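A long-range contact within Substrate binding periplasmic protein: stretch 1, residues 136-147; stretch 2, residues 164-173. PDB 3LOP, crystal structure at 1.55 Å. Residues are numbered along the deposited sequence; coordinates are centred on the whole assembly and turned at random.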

# COMPACT_ATOMS: atom_id res chain seq x y z
N LEU A 136 14.42 9.22 14.01
CA LEU A 136 15.48 8.42 14.64
C LEU A 136 16.73 9.26 14.86
O LEU A 136 17.31 9.26 15.95
CB LEU A 136 15.84 7.22 13.76
CG LEU A 136 14.86 6.04 13.67
CD1 LEU A 136 15.36 5.06 12.62
CD2 LEU A 136 14.74 5.35 15.02
N VAL A 137 17.15 9.97 13.82
CA VAL A 137 18.33 10.82 13.90
C VAL A 137 18.15 11.88 14.98
O VAL A 137 19.07 12.16 15.74
CB VAL A 137 18.60 11.51 12.54
CG1 VAL A 137 19.70 12.56 12.69
CG2 VAL A 137 19.01 10.48 11.50
N THR A 138 16.95 12.46 15.05
CA THR A 138 16.68 13.50 16.03
C THR A 138 16.84 13.00 17.47
O THR A 138 17.23 13.77 18.35
CB THR A 138 15.27 14.09 15.83
OG1 THR A 138 15.20 14.70 14.54
CG2 THR A 138 14.97 15.14 16.90
N ILE A 139 16.55 11.73 17.71
CA ILE A 139 16.68 11.18 19.05
C ILE A 139 18.06 10.59 19.31
O ILE A 139 18.28 9.94 20.33
CB ILE A 139 15.61 10.10 19.36
CG1 ILE A 139 15.77 8.91 18.41
CG2 ILE A 139 14.22 10.70 19.24
CD1 ILE A 139 14.87 7.74 18.76
N GLY A 140 18.99 10.79 18.38
CA GLY A 140 20.35 10.31 18.59
C GLY A 140 20.83 9.04 17.92
O GLY A 140 21.98 8.65 18.11
N VAL A 141 19.97 8.38 17.15
CA VAL A 141 20.37 7.16 16.47
C VAL A 141 21.37 7.46 15.36
O VAL A 141 21.17 8.38 14.57
CB VAL A 141 19.14 6.43 15.86
CG1 VAL A 141 19.59 5.25 15.01
CG2 VAL A 141 18.23 5.96 16.98
N THR A 142 22.44 6.68 15.30
CA THR A 142 23.46 6.87 14.27
C THR A 142 23.78 5.59 13.51
O THR A 142 24.39 5.65 12.44
CB THR A 142 24.76 7.41 14.87
OG1 THR A 142 25.24 6.50 15.88
CG2 THR A 142 24.54 8.78 15.47
N ARG A 143 23.37 4.44 14.04
CA ARG A 143 23.66 3.17 13.39
C ARG A 143 22.38 2.48 12.95
O ARG A 143 21.66 1.89 13.76
CB ARG A 143 24.46 2.27 14.34
CG ARG A 143 25.78 2.90 14.76
CD ARG A 143 26.67 1.92 15.51
NE ARG A 143 26.16 1.56 16.83
CZ ARG A 143 26.23 2.33 17.91
NH1 ARG A 143 26.79 3.53 17.84
NH2 ARG A 143 25.74 1.90 19.06
N ILE A 144 22.10 2.57 11.65
CA ILE A 144 20.90 1.99 11.09
C ILE A 144 21.17 0.89 10.07
O ILE A 144 22.05 1.02 9.21
CB ILE A 144 20.06 3.11 10.41
CG1 ILE A 144 19.66 4.14 11.47
CG2 ILE A 144 18.82 2.52 9.74
CD1 ILE A 144 18.98 5.39 10.91
N GLY A 145 20.42 -0.20 10.20
CA GLY A 145 20.55 -1.31 9.28
C GLY A 145 19.31 -1.35 8.42
O GLY A 145 18.27 -0.79 8.80
N VAL A 146 19.39 -1.98 7.25
CA VAL A 146 18.23 -2.04 6.37
C VAL A 146 18.03 -3.42 5.76
O VAL A 146 18.97 -4.01 5.23
CB VAL A 146 18.35 -1.03 5.20
CG1 VAL A 146 17.11 -1.09 4.33
CG2 VAL A 146 18.56 0.39 5.75
N LEU A 147 16.80 -3.92 5.85
CA LEU A 147 16.44 -5.19 5.23
C LEU A 147 15.75 -4.73 3.95
O LEU A 147 14.83 -3.93 4.01
CB LEU A 147 15.42 -5.96 6.08
CG LEU A 147 14.80 -7.16 5.35
CD1 LEU A 147 15.84 -8.26 5.20
CD2 LEU A 147 13.59 -7.67 6.10
N THR A 164 18.11 10.39 2.99
CA THR A 164 17.75 11.05 4.23
C THR A 164 18.95 11.10 5.18
O THR A 164 19.23 12.13 5.79
CB THR A 164 16.58 10.33 4.93
OG1 THR A 164 15.46 10.27 4.03
CG2 THR A 164 16.16 11.07 6.19
N LEU A 165 19.67 9.99 5.29
CA LEU A 165 20.82 9.95 6.18
C LEU A 165 21.93 10.89 5.72
O LEU A 165 22.61 11.51 6.55
CB LEU A 165 21.36 8.52 6.31
CG LEU A 165 20.47 7.56 7.11
CD1 LEU A 165 21.10 6.17 7.13
CD2 LEU A 165 20.29 8.09 8.53
N LYS A 166 22.11 11.01 4.41
CA LYS A 166 23.14 11.89 3.87
C LYS A 166 22.89 13.33 4.30
O LYS A 166 23.83 14.10 4.52
CB LYS A 166 23.17 11.80 2.34
CG LYS A 166 24.27 12.64 1.69
CD LYS A 166 24.23 12.52 0.18
CE LYS A 166 25.30 13.37 -0.48
NZ LYS A 166 26.67 12.96 -0.06
N ALA A 167 21.61 13.70 4.40
CA ALA A 167 21.22 15.04 4.81
C ALA A 167 21.68 15.32 6.24
O ALA A 167 21.70 16.47 6.68
CB ALA A 167 19.71 15.21 4.70
N HIS A 168 22.03 14.26 6.96
CA HIS A 168 22.48 14.40 8.34
C HIS A 168 23.91 13.88 8.51
O HIS A 168 24.32 13.54 9.62
CB HIS A 168 21.53 13.65 9.28
CG HIS A 168 20.13 14.18 9.25
ND1 HIS A 168 19.12 13.60 8.52
CD2 HIS A 168 19.58 15.28 9.84
CE1 HIS A 168 18.02 14.31 8.65
NE2 HIS A 168 18.27 15.33 9.45
N ALA A 169 24.64 13.84 7.41
CA ALA A 169 26.03 13.39 7.41
C ALA A 169 26.19 11.97 7.96
O ALA A 169 27.17 11.66 8.64
CB ALA A 169 26.90 14.36 8.20
N LEU A 170 25.21 11.12 7.66
CA LEU A 170 25.23 9.73 8.12
C LEU A 170 25.07 8.80 6.93
O LEU A 170 24.73 9.23 5.83
CB LEU A 170 24.10 9.48 9.12
CG LEU A 170 24.17 10.21 10.47
CD1 LEU A 170 22.85 10.07 11.19
CD2 LEU A 170 25.31 9.65 11.31
N ALA A 171 25.32 7.51 7.15
CA ALA A 171 25.18 6.52 6.10
C ALA A 171 24.71 5.21 6.71
O ALA A 171 24.84 4.99 7.91
CB ALA A 171 26.51 6.31 5.38
N ILE A 172 24.14 4.34 5.88
CA ILE A 172 23.65 3.05 6.35
C ILE A 172 24.82 2.23 6.92
O ILE A 172 25.88 2.15 6.30
CB ILE A 172 22.98 2.27 5.21
CG1 ILE A 172 21.73 3.02 4.75
CG2 ILE A 172 22.62 0.85 5.66
CD1 ILE A 172 21.07 2.43 3.52
N THR A 173 24.61 1.64 8.09
CA THR A 173 25.63 0.84 8.75
C THR A 173 25.73 -0.56 8.17
O THR A 173 26.82 -1.11 8.02
CB THR A 173 25.37 0.74 10.27
OG1 THR A 173 25.59 2.02 10.87
CG2 THR A 173 26.29 -0.28 10.91
O HOH W 1 23.78 4.27 10.19

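How a helix end and a strand in one stretch can be packed against a helix end and loop in another is well illustrated here, where ordinary rotamers suffice to join apolar side chains and a single direct hydrogen bond anchors the backbones. Val137, on the last turn of its helix, directs its CA-to-CB bond toward the other stretch, and its t rotamer leaves both methyls usable. CG1 lies over one face of the His168 ring, 4.1 Å from the centroid and 25° off the normal, a CH-pi contact. CG2 meets Leu165 CD2 at 4.0 Å and Leu170 CD1 at 3.9 Å.

The His168 ring is held in turn: with chi1 at -61° and chi2 at 99°, ND1 donates to Thr164 O at 3.1 Å, tying the ring back to the helical residue Thr164 while a face remains available to the valine. Leu165 starts sideways, yet its m,t conformation brings its end nearer, so that CD2 also reaches Ile144 CD1 at 3.8 Å. Ile144 is likewise m,t, its chi2 of 173° extending CD1 to that meeting. Further along the strand, Val146 CG2 packs on Ile172 CD1 at 3.9 Å, again from a t valine and an m,t isoleucine.

Polar groups join the stretches where the backbones come closer: the CA atoms of Ile144 and Thr173 are 5.4 Å apart, and Thr173 N donates to Ile144 O at 2.9 Å with an angle of 151°. In its m rotamer, Thr173 places OG1 3.4 Å from Arg143 CA and 3.0 Å from the oxygen of water 1, to which it donates. That water also accepts from Ile144 N (2.8 Å to its oxygen) and donates to Thr142 O and Ala171 O, at 2.7 and 2.6 Å from the same oxygen. Four partners from both stretches thus share one bridging molecule.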